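5-carboxyvanillate decarboxylase (Sphingomonas paucimobilis, PDB 4L6D) probably catalyses the manganese-dependent decarboxylation of 5-carboxyvanillate to vanillate in an active site built on an amidohydrolase-type barrel. Local coordinates at residues T7-T12 / W294-P299; R238-H243 / L257-Y262; L92-N97 / A126-R131. All coordinates share one frame; numbering follows the deposited sequence.

Interaction 1 (T7-T12 / W294-P299); sequences TEEAVT and WAIDYP. With MN (manganese (II) ion), chain I; VNL (4-hydroxy-3-methoxybenzoate), chain J.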
loop_
_atom_site.group_PDB
_atom_site.type_symbol
_atom_site.label_atom_id
_atom_site.label_comp_id
_atom_site.label_asym_id
_atom_site.label_seq_id
_atom_site.Cartn_x
_atom_site.Cartn_y
_atom_site.Cartn_z
ATOM N N THR A 7 -4.407 19.407 -10.300
ATOM C CA THR A 7 -5.694 18.878 -9.838
ATOM C C THR A 7 -5.884 18.565 -8.352
ATOM O O THR A 7 -6.970 18.108 -7.977
ATOM C CB THR A 7 -6.106 17.622 -10.632
ATOM O OG1 THR A 7 -5.056 16.640 -10.563
ATOM C CG2 THR A 7 -6.372 17.979 -12.090
ATOM N N GLU A 8 -4.878 18.803 -7.507
ATOM C CA GLU A 8 -5.039 18.509 -6.075
ATOM C C GLU A 8 -4.560 19.678 -5.229
ATOM O O GLU A 8 -3.675 19.535 -4.381
ATOM C CB GLU A 8 -4.299 17.231 -5.655
ATOM C CG GLU A 8 -4.886 16.634 -4.347
ATOM C CD GLU A 8 -4.059 15.486 -3.787
ATOM O OE1 GLU A 8 -3.972 14.426 -4.451
ATOM O OE2 GLU A 8 -3.495 15.638 -2.682
ATOM N N GLU A 9 -5.167 20.839 -5.453
ATOM C CA GLU A 9 -4.611 22.072 -4.937
ATOM C C GLU A 9 -5.486 22.568 -3.809
ATOM O O GLU A 9 -6.616 22.989 -4.020
ATOM C CB GLU A 9 -4.448 23.089 -6.075
ATOM C CG GLU A 9 -3.814 22.443 -7.328
ATOM C CD GLU A 9 -2.607 21.579 -6.977
ATOM O OE1 GLU A 9 -2.514 20.421 -7.471
ATOM O OE2 GLU A 9 -1.764 22.058 -6.185
ATOM N N ALA A 10 -4.945 22.479 -2.602
ATOM C CA ALA A 10 -5.697 22.727 -1.382
ATOM C C ALA A 10 -5.934 24.207 -1.123
ATOM O O ALA A 10 -5.087 25.053 -1.424
ATOM C CB ALA A 10 -4.958 22.110 -0.198
ATOM N N VAL A 11 -7.086 24.496 -0.521
ATOM C CA VAL A 11 -7.461 25.845 -0.129
ATOM C C VAL A 11 -8.249 25.734 1.181
ATOM O O VAL A 11 -8.711 24.656 1.532
ATOM C CB VAL A 11 -8.317 26.525 -1.237
ATOM C CG1 VAL A 11 -9.696 25.846 -1.374
ATOM C CG2 VAL A 11 -8.462 28.014 -1.007
ATOM N N THR A 12 -8.388 26.833 1.911
ATOM C CA THR A 12 -9.335 26.846 3.018
ATOM C C THR A 12 -10.066 28.178 3.052
ATOM O O THR A 12 -9.735 29.094 2.294
ATOM C CB THR A 12 -8.680 26.541 4.369
ATOM O OG1 THR A 12 -9.706 26.331 5.352
ATOM C CG2 THR A 12 -7.763 27.688 4.811
ATOM N N TRP A 294 -2.077 15.384 -14.034
ATOM C CA TRP A 294 -1.038 16.048 -13.267
ATOM C C TRP A 294 -1.618 16.830 -12.084
ATOM O O TRP A 294 -2.750 17.323 -12.134
ATOM C CB TRP A 294 -0.249 16.958 -14.215
ATOM C CG TRP A 294 0.820 17.774 -13.563
ATOM C CD1 TRP A 294 2.017 17.332 -13.088
ATOM C CD2 TRP A 294 0.777 19.182 -13.322
ATOM N NE1 TRP A 294 2.730 18.387 -12.553
ATOM C CE2 TRP A 294 1.989 19.535 -12.699
ATOM C CE3 TRP A 294 -0.172 20.185 -13.588
ATOM C CZ2 TRP A 294 2.278 20.847 -12.329
ATOM C CZ3 TRP A 294 0.114 21.482 -13.217
ATOM C CH2 TRP A 294 1.333 21.802 -12.597
ATOM N N ALA A 295 -0.829 16.940 -11.016
ATOM C CA ALA A 295 -1.195 17.759 -9.858
ATOM C C ALA A 295 0.071 18.235 -9.156
ATOM O O ALA A 295 1.160 17.740 -9.449
ATOM C CB ALA A 295 -2.078 16.978 -8.882
ATOM N N ILE A 296 -0.073 19.171 -8.216
ATOM C CA ILE A 296 1.062 19.678 -7.452
ATOM C C ILE A 296 0.979 19.268 -5.986
ATOM O O ILE A 296 2.002 18.940 -5.376
ATOM C CB ILE A 296 1.169 21.213 -7.534
ATOM C CG1 ILE A 296 1.287 21.675 -8.990
ATOM C CG2 ILE A 296 2.346 21.709 -6.689
ATOM C CD1 ILE A 296 1.001 23.152 -9.157
ATOM N N ASP A 297 -0.235 19.281 -5.429
ATOM C CA ASP A 297 -0.450 19.213 -3.980
ATOM C C ASP A 297 0.030 20.492 -3.272
ATOM O O ASP A 297 0.532 20.442 -2.147
ATOM C CB ASP A 297 0.199 17.964 -3.350
ATOM C CG ASP A 297 -0.741 17.219 -2.426
ATOM O OD1 ASP A 297 -1.718 17.827 -1.948
ATOM O OD2 ASP A 297 -0.494 16.021 -2.166
ATOM N N TYR A 298 -0.136 21.639 -3.931
ATOM C CA TYR A 298 0.137 22.937 -3.323
ATOM C C TYR A 298 -0.949 23.208 -2.261
ATOM O O TYR A 298 -2.094 22.819 -2.459
ATOM C CB TYR A 298 0.106 24.009 -4.418
ATOM C CG TYR A 298 0.415 25.394 -3.915
ATOM C CD1 TYR A 298 1.722 25.851 -3.858
ATOM C CD2 TYR A 298 -0.601 26.243 -3.474
ATOM C CE1 TYR A 298 2.016 27.113 -3.389
ATOM C CE2 TYR A 298 -0.318 27.504 -3.001
ATOM C CZ TYR A 298 0.995 27.940 -2.968
ATOM O OH TYR A 298 1.307 29.193 -2.493
ATOM N N PRO A 299 -0.610 23.868 -1.133
ATOM C CA PRO A 299 0.675 24.450 -0.730
ATOM C C PRO A 299 1.555 23.504 0.070
ATOM O O PRO A 299 2.581 23.925 0.618
ATOM C CB PRO A 299 0.242 25.620 0.153
ATOM C CG PRO A 299 -0.975 25.104 0.846
ATOM C CD PRO A 299 -1.693 24.262 -0.208
HETATM MN MN MN I . -3.396 17.009 -0.985
HETATM C C1 VNL J . -0.077 17.402 3.860
HETATM C CO1 VNL J . 0.263 17.101 2.534
HETATM C CO2 VNL J . -1.413 17.642 4.235
HETATM C CM1 VNL J . -0.735 17.041 1.544
HETATM C CM2 VNL J . -2.419 17.575 3.273
HETATM O OM VNL J . -3.745 17.792 3.541
HETATM C CZ VNL J . -2.068 17.271 1.882
HETATM C CC VNL J . 1.013 17.501 4.895
HETATM C CV VNL J . -4.174 18.084 4.885
HETATM O O1 VNL J . 2.221 17.589 4.548
HETATM O O2 VNL J . 0.682 17.561 6.104
HETATM O O3 VNL J . -3.033 17.550 0.954
HETATM O O HOH W 1 -4.413 18.826 -1.674
#

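Interaction 2 (R238-H243 / L257-Y262); sequences RLDYMH and LKPSEY. With VNL (4-hydroxy-3-methoxybenzoate), chain L.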
loop_
_atom_site.group_PDB
_atom_site.type_symbol
_atom_site.label_atom_id
_atom_site.label_comp_id
_atom_site.label_asym_id
_atom_site.label_seq_id
_atom_site.Cartn_x
_atom_site.Cartn_y
_atom_site.Cartn_z
ATOM N N ARG A 238 -2.455 -8.613 -8.728
ATOM C CA ARG A 238 -2.710 -9.383 -7.514
ATOM C C ARG A 238 -4.148 -9.241 -7.022
ATOM O O ARG A 238 -4.749 -10.213 -6.578
ATOM C CB ARG A 238 -1.727 -8.933 -6.434
ATOM C CG ARG A 238 -1.785 -9.679 -5.099
ATOM C CD ARG A 238 -0.385 -9.639 -4.519
ATOM N NE ARG A 238 -0.221 -10.090 -3.136
ATOM C CZ ARG A 238 -0.097 -11.360 -2.763
ATOM N NH1 ARG A 238 -0.225 -12.344 -3.651
ATOM N NH2 ARG A 238 0.118 -11.654 -1.483
ATOM N N LEU A 239 -4.701 -8.030 -7.105
ATOM C CA LEU A 239 -6.112 -7.834 -6.781
ATOM C C LEU A 239 -6.980 -8.748 -7.646
ATOM O O LEU A 239 -7.898 -9.395 -7.144
ATOM C CB LEU A 239 -6.514 -6.370 -6.989
ATOM C CG LEU A 239 -6.031 -5.391 -5.911
ATOM C CD1 LEU A 239 -6.150 -3.968 -6.420
ATOM C CD2 LEU A 239 -6.845 -5.565 -4.631
ATOM N N ASP A 240 -6.668 -8.821 -8.942
ATOM C CA ASP A 240 -7.434 -9.677 -9.836
ATOM C C ASP A 240 -7.168 -11.148 -9.527
ATOM O O ASP A 240 -8.093 -11.966 -9.473
ATOM C CB ASP A 240 -7.066 -9.415 -11.297
ATOM C CG ASP A 240 -7.675 -8.149 -11.850
ATOM O OD1 ASP A 240 -8.493 -7.519 -11.161
ATOM O OD2 ASP A 240 -7.311 -7.796 -12.990
ATOM N N TYR A 241 -5.899 -11.504 -9.352
ATOM C CA TYR A 241 -5.576 -12.907 -9.142
ATOM C C TYR A 241 -6.284 -13.481 -7.918
ATOM O O TYR A 241 -6.833 -14.585 -7.968
ATOM C CB TYR A 241 -4.060 -13.195 -9.058
ATOM C CG TYR A 241 -3.868 -14.690 -8.930
ATOM C CD1 TYR A 241 -3.820 -15.491 -10.060
ATOM C CD2 TYR A 241 -3.853 -15.318 -7.677
ATOM C CE1 TYR A 241 -3.723 -16.870 -9.959
ATOM C CE2 TYR A 241 -3.757 -16.692 -7.568
ATOM C CZ TYR A 241 -3.690 -17.463 -8.713
ATOM O OH TYR A 241 -3.605 -18.832 -8.623
ATOM N N MET A 242 -6.254 -12.733 -6.817
ATOM C CA MET A 242 -6.758 -13.253 -5.552
ATOM C C MET A 242 -8.262 -13.088 -5.375
ATOM O O MET A 242 -8.820 -13.546 -4.384
ATOM C CB MET A 242 -6.003 -12.608 -4.383
ATOM C CG MET A 242 -4.564 -13.126 -4.240
ATOM S SD MET A 242 -4.606 -14.883 -3.888
ATOM C CE MET A 242 -2.864 -15.360 -3.938
ATOM N N HIS A 243 -8.927 -12.457 -6.337
ATOM C CA HIS A 243 -10.352 -12.196 -6.181
ATOM C C HIS A 243 -11.187 -13.480 -6.081
ATOM O O HIS A 243 -12.164 -13.527 -5.328
ATOM C CB HIS A 243 -10.861 -11.313 -7.315
ATOM C CG HIS A 243 -12.224 -10.757 -7.058
ATOM N ND1 HIS A 243 -13.248 -10.841 -7.975
ATOM C CD2 HIS A 243 -12.741 -10.145 -5.966
ATOM C CE1 HIS A 243 -14.331 -10.274 -7.471
ATOM N NE2 HIS A 243 -14.051 -9.845 -6.253
ATOM N N LEU A 257 -17.394 -7.377 -13.046
ATOM C CA LEU A 257 -16.082 -7.188 -13.661
ATOM C C LEU A 257 -14.984 -7.632 -12.707
ATOM O O LEU A 257 -15.241 -7.935 -11.539
ATOM C CB LEU A 257 -15.846 -5.713 -13.997
ATOM C CG LEU A 257 -16.911 -4.957 -14.804
ATOM C CD1 LEU A 257 -16.474 -3.514 -15.008
ATOM C CD2 LEU A 257 -17.188 -5.620 -16.139
ATOM N N LYS A 258 -13.753 -7.640 -13.200
ATOM C CA LYS A 258 -12.590 -7.871 -12.335
ATOM C C LYS A 258 -12.248 -6.587 -11.576
ATOM O O LYS A 258 -12.524 -5.484 -12.057
ATOM C CB LYS A 258 -11.370 -8.280 -13.170
ATOM C CG LYS A 258 -11.533 -9.561 -13.975
ATOM C CD LYS A 258 -10.293 -9.844 -14.806
ATOM C CE LYS A 258 -10.531 -11.043 -15.722
ATOM N NZ LYS A 258 -9.415 -11.264 -16.692
ATOM N N PRO A 259 -11.624 -6.713 -10.395
ATOM C CA PRO A 259 -11.190 -5.520 -9.648
ATOM C C PRO A 259 -10.448 -4.477 -10.499
ATOM O O PRO A 259 -10.786 -3.290 -10.420
ATOM C CB PRO A 259 -10.299 -6.114 -8.552
ATOM C CG PRO A 259 -10.938 -7.453 -8.280
ATOM C CD PRO A 259 -11.387 -7.960 -9.634
ATOM N N SER A 260 -9.496 -4.901 -11.328
ATOM C CA SER A 260 -8.711 -3.951 -12.117
ATOM C C SER A 260 -9.573 -3.300 -13.187
ATOM O O SER A 260 -9.297 -2.173 -13.624
ATOM C CB SER A 260 -7.496 -4.628 -12.762
ATOM O OG SER A 260 -7.895 -5.473 -13.830
ATOM N N GLU A 261 -10.622 -4.005 -13.607
ATOM C CA GLU A 261 -11.548 -3.446 -14.589
ATOM C C GLU A 261 -12.409 -2.331 -14.007
ATOM O O GLU A 261 -12.669 -1.343 -14.689
ATOM C CB GLU A 261 -12.387 -4.542 -15.262
ATOM C CG GLU A 261 -11.525 -5.457 -16.129
ATOM C CD GLU A 261 -12.205 -6.745 -16.551
ATOM O OE1 GLU A 261 -13.282 -7.080 -16.017
ATOM O OE2 GLU A 261 -11.649 -7.439 -17.435
ATOM N N TYR A 262 -12.840 -2.475 -12.756
ATOM C CA TYR A 262 -13.432 -1.330 -12.060
ATOM C C TYR A 262 -12.440 -0.195 -11.950
ATOM O O TYR A 262 -12.806 0.970 -12.117
ATOM C CB TYR A 262 -13.924 -1.696 -10.657
ATOM C CG TYR A 262 -15.055 -2.677 -10.711
ATOM C CD1 TYR A 262 -16.305 -2.293 -11.191
ATOM C CD2 TYR A 262 -14.865 -4.002 -10.342
ATOM C CE1 TYR A 262 -17.340 -3.191 -11.273
ATOM C CE2 TYR A 262 -15.898 -4.917 -10.425
ATOM C CZ TYR A 262 -17.137 -4.508 -10.897
ATOM O OH TYR A 262 -18.174 -5.409 -11.004
HETATM C C1 VNL L . -2.546 -6.803 -15.304
HETATM C CO1 VNL L . -3.327 -6.401 -14.205
HETATM C CO2 VNL L . -2.930 -7.876 -16.139
HETATM C CM1 VNL L . -4.525 -7.070 -13.901
HETATM C CM2 VNL L . -4.113 -8.559 -15.857
HETATM O OM VNL L . -4.590 -9.615 -16.593
HETATM C CZ VNL L . -4.931 -8.145 -14.704
HETATM C CC VNL L . -1.273 -6.070 -15.608
HETATM C CV VNL L . -3.880 -10.077 -17.755
HETATM O O1 VNL L . -1.209 -4.817 -15.448
HETATM O O2 VNL L . -0.304 -6.758 -16.021
HETATM O O3 VNL L . -6.026 -8.931 -14.426
#

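Interaction 3 (L92-N97 / A126-R131); sequences LARIAN and AREIER. With VNL (4-hydroxy-3-methoxybenzoate), chain K.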
loop_
_atom_site.group_PDB
_atom_site.type_symbol
_atom_site.label_atom_id
_atom_site.label_comp_id
_atom_site.label_asym_id
_atom_site.label_seq_id
_atom_site.Cartn_x
_atom_site.Cartn_y
_atom_site.Cartn_z
ATOM N N LEU A 92 -21.188 24.070 7.302
ATOM C CA LEU A 92 -19.894 24.539 6.824
ATOM C C LEU A 92 -19.591 24.088 5.402
ATOM O O LEU A 92 -18.921 24.796 4.658
ATOM C CB LEU A 92 -18.772 24.136 7.780
ATOM C CG LEU A 92 -18.799 24.931 9.082
ATOM C CD1 LEU A 92 -17.736 24.383 10.024
ATOM C CD2 LEU A 92 -18.593 26.428 8.809
ATOM N N ALA A 93 -20.076 22.913 5.013
ATOM C CA ALA A 93 -19.870 22.474 3.640
ATOM C C ALA A 93 -20.605 23.411 2.698
ATOM O O ALA A 93 -20.065 23.806 1.665
ATOM C CB ALA A 93 -20.339 21.030 3.445
ATOM N N ARG A 94 -21.833 23.761 3.056
ATOM C CA ARG A 94 -22.623 24.659 2.228
ATOM C C ARG A 94 -21.902 26.001 2.078
ATOM O O ARG A 94 -21.787 26.527 0.965
ATOM C CB ARG A 94 -24.028 24.828 2.824
ATOM C CG ARG A 94 -25.045 25.495 1.899
ATOM C CD ARG A 94 -24.910 27.003 1.892
ATOM N NE ARG A 94 -25.233 27.567 3.200
ATOM C CZ ARG A 94 -24.899 28.790 3.589
ATOM N NH1 ARG A 94 -25.255 29.213 4.792
ATOM N NH2 ARG A 94 -24.203 29.579 2.780
ATOM N N ILE A 95 -21.412 26.540 3.194
ATOM C CA ILE A 95 -20.705 27.821 3.185
ATOM C C ILE A 95 -19.411 27.726 2.388
ATOM O O ILE A 95 -19.124 28.575 1.534
ATOM C CB ILE A 95 -20.422 28.297 4.622
ATOM C CG1 ILE A 95 -21.729 28.725 5.299
ATOM C CG2 ILE A 95 -19.394 29.434 4.637
ATOM C CD1 ILE A 95 -21.597 28.927 6.797
ATOM N N ALA A 96 -18.643 26.669 2.639
ATOM C CA ALA A 96 -17.384 26.474 1.930
ATOM C C ALA A 96 -17.615 26.295 0.434
ATOM O O ALA A 96 -16.791 26.710 -0.385
ATOM C CB ALA A 96 -16.628 25.284 2.482
ATOM N N ASN A 97 -18.736 25.673 0.068
ATOM C CA ASN A 97 -19.055 25.513 -1.354
ATOM C C ASN A 97 -19.440 26.830 -2.018
ATOM O O ASN A 97 -19.042 27.105 -3.155
ATOM C CB ASN A 97 -20.160 24.477 -1.562
ATOM C CG ASN A 97 -19.683 23.065 -1.295
ATOM O OD1 ASN A 97 -18.485 22.788 -1.314
ATOM N ND2 ASN A 97 -20.627 22.157 -1.080
ATOM N N ALA A 126 -26.639 14.591 0.018
ATOM C CA ALA A 126 -27.196 14.356 -1.317
ATOM C C ALA A 126 -27.816 15.616 -1.929
ATOM O O ALA A 126 -27.613 15.893 -3.115
ATOM C CB ALA A 126 -28.197 13.212 -1.289
ATOM N N ARG A 127 -28.558 16.379 -1.125
ATOM C CA ARG A 127 -29.084 17.671 -1.565
ATOM C C ARG A 127 -27.962 18.638 -1.940
ATOM O O ARG A 127 -28.039 19.334 -2.951
ATOM C CB ARG A 127 -29.924 18.321 -0.462
ATOM C CG ARG A 127 -31.116 17.508 -0.011
ATOM C CD ARG A 127 -32.018 17.151 -1.168
ATOM N NE ARG A 127 -32.505 18.332 -1.869
ATOM C CZ ARG A 127 -32.981 18.303 -3.107
ATOM N NH1 ARG A 127 -33.411 19.416 -3.689
ATOM N NH2 ARG A 127 -33.013 17.153 -3.769
ATOM N N GLU A 128 -26.924 18.704 -1.110
ATOM C CA GLU A 128 -25.829 19.629 -1.374
ATOM C C GLU A 128 -25.060 19.255 -2.638
ATOM O O GLU A 128 -24.672 20.127 -3.419
ATOM C CB GLU A 128 -24.893 19.729 -0.164
ATOM C CG GLU A 128 -23.736 20.732 -0.310
ATOM C CD GLU A 128 -24.174 22.176 -0.530
ATOM O OE1 GLU A 128 -25.371 22.502 -0.366
ATOM O OE2 GLU A 128 -23.301 22.994 -0.880
ATOM N N ILE A 129 -24.854 17.959 -2.844
ATOM C CA ILE A 129 -24.191 17.477 -4.054
ATOM C C ILE A 129 -24.961 17.937 -5.292
ATOM O O ILE A 129 -24.356 18.437 -6.243
ATOM C CB ILE A 129 -24.012 15.949 -4.000
ATOM C CG1 ILE A 129 -22.913 15.620 -2.994
ATOM C CG2 ILE A 129 -23.681 15.371 -5.381
ATOM C CD1 ILE A 129 -22.944 14.204 -2.465
ATOM N N GLU A 130 -26.283 17.810 -5.263
ATOM C CA GLU A 130 -27.100 18.279 -6.375
ATOM C C GLU A 130 -26.940 19.784 -6.570
ATOM O O GLU A 130 -26.826 20.252 -7.702
ATOM C CB GLU A 130 -28.572 17.920 -6.167
ATOM C CG GLU A 130 -29.491 18.507 -7.230
ATOM C CD GLU A 130 -30.923 18.038 -7.100
ATOM O OE1 GLU A 130 -31.783 18.594 -7.810
ATOM O OE2 GLU A 130 -31.190 17.116 -6.298
ATOM N N ARG A 131 -26.910 20.541 -5.475
ATOM C CA ARG A 131 -26.746 21.992 -5.575
ATOM C C ARG A 131 -25.381 22.366 -6.166
ATOM O O ARG A 131 -25.286 23.282 -6.988
ATOM C CB ARG A 131 -26.951 22.659 -4.202
ATOM C CG ARG A 131 -27.038 24.179 -4.253
ATOM C CD ARG A 131 -27.207 24.798 -2.861
ATOM N NE ARG A 131 -25.958 24.776 -2.108
ATOM C CZ ARG A 131 -25.115 25.801 -2.021
ATOM N NH1 ARG A 131 -24.001 25.674 -1.314
ATOM N NH2 ARG A 131 -25.385 26.953 -2.622
HETATM C C1 VNL K . -27.308 25.260 7.125
HETATM C CO1 VNL K . -27.063 23.896 6.875
HETATM C CO2 VNL K . -27.825 25.695 8.368
HETATM C CM1 VNL K . -27.322 22.931 7.864
HETATM C CM2 VNL K . -28.081 24.754 9.365
HETATM O OM VNL K . -28.569 25.076 10.603
HETATM C CZ VNL K . -27.813 23.328 9.107
HETATM C CC VNL K . -27.032 26.273 6.052
HETATM C CV VNL K . -28.736 26.459 10.991
HETATM O O1 VNL K . -26.888 25.900 4.862
HETATM O O2 VNL K . -26.963 27.484 6.389
HETATM O O3 VNL K . -28.133 22.432 10.103
#

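Interaction 1 (T7-T12 / W294-P299)
E8 and D297 are two of the manganese ligands of an amidohydrolase (beta/alpha)8 barrel, and they meet where strand 5-11 runs beside the loop that follows the last strand. E8 OE2 lies 2.2 Å from the manganese and D297 OD1 2.1 Å from it; the carboxylates stand side by side, pointing the same way, their planes 79° apart. H174, a water and the phenolic O3 of vanillate complete the site, while the second oxygens are held from outside, E8 OE1 by Y172 and S272, D297 OD2 by H227. The loop itself is gripped by E9. Its chain bends at chi2 (-46°), and on their syn sides the two oxygens collect three successive N-H groups: E9 OE1 accepts from I296 N at 2.8 Å and, longer, from D297 N at 3.3 Å, and E9 OE2 from Y298 N at 2.8 Å. E9 OE1 also takes E8 N. An alanine in place of E9 would probably leave these four N-H groups without their acceptor and let the segment carrying D297 shift against the metal. T7 OG1 reaches W294 O at 2.9 Å from above the carbonyl plane, and A10 N binds Y298 O at 2.9 Å. E9 and V11 continue the sheet through backbone bonds to S75 of strand 71-76, A10 and P299 lean on L53 of helix 49-54, and I296 and Y298 touch M303 of helix 303-311.

Interaction 2 (R238-H243 / L257-Y262)
Hydrogen bonding here centres on D240, whose carboxylate reaches from helix 236-249 to the first turn of helix 259-266. D240 OD1 accepts S260 N at 2.8 Å on its syn lone pair, with an N-H...O angle of 159°. The other oxygen takes the hydroxyl S260 OG, a bond of doubtful length because D240 OD2 is modelled too close to the phenolic oxygen of a bound vanillate. With CG anti to the carbonyl carbon (chi1 -77°), the D240 side chain slides past P259, the two pointing in opposite directions. Within the second segment, E261 OE1 receives the N-H of K258, the N-cap residue, as in one half of a capping box; the K258 N to E261 OE1 distance is 2.9 Å.

The apolar contacts gather round P259. Its CG lies over one face of the H243 ring, offset toward the rim, in a CH-pi contact 4.0 Å from the ring centroid. P259 CB meets L239 CB at 4.1 Å, and L239 also packs on W196 of the second subunit.

Two carbons lie against the carboxylate oxygen D240 OD1: P259 CD at 3.3 Å and K258 CB at 3.6 Å.

S260 OG is also bonded to R264, so the serine probably links the aspartate to that arginine. The carboxylate accepts the S260 N-H at the first turn of the helix, where the helix end would probably favour an acceptor.

Interaction 3 (L92-N97 / A126-R131)
N97 and E128 join two neighbouring outer helices of the barrel, 86-106 and 122-134, in a largely polar side-by-side contact. The axes of the two short segments run almost parallel, 7° apart, at a closest approach of 10.9 Å, a spacing that side chains rather than backbones must bridge. N97 and E128 reach toward each other tip to tip with amide and carboxylate nearly coplanar, and N97 ND2 gives E128 OE2 a straight bond of 2.8 Å on the anti lone pair. The syn lone pair of the same oxygen takes R131 NH1, also at 2.8 Å, while R131 NE binds E128 OE1 at 2.9 Å; the guanidinium thus holds the carboxylate side-on within its own helix. E128 CG lies anti to the backbone N (chi1 -177°), on a side chain directed toward the other helix.

R94 crosses R131 obliquely. Its CD lies over one face of the R131 guanidinium, and R94 CG comes 3.4 Å from R131 NH1. The R94 chain, bent at chi2 and chi3, presents NE and NH1 to a vanillate carboxylate, R94 NE to O1 and R94 NH1 to O2, both 2.9 Å. N97 OD1 is taken by the backbone N of T116.

Two arginines so near each other would probably repel were they not shared between acids: R131 is paired with E128, and D98 forms salt bridges with both R94 and R131, so the charges form one connected network between the helices.

Interaction 1 joins the first strand of the eight-stranded parallel barrel to the loop after the last, so it closes the ring and encloses the other two along the chain. Interaction 3 comes first within that span, tying the helices that flank strand 111-115; interaction 2 follows in series, between helices 236-249 and 259-266. The centres of interactions 1 and 3 lie about 21 Å apart, those of 1 and 2 about 30 Å, and those of 2 and 3 about 34 Å; none touch. Interaction 1 alone carries the manganese site. The other two join helices farther from the chain's centre, where additional vanillate molecules bind, and interaction 2 also borders the second subunit.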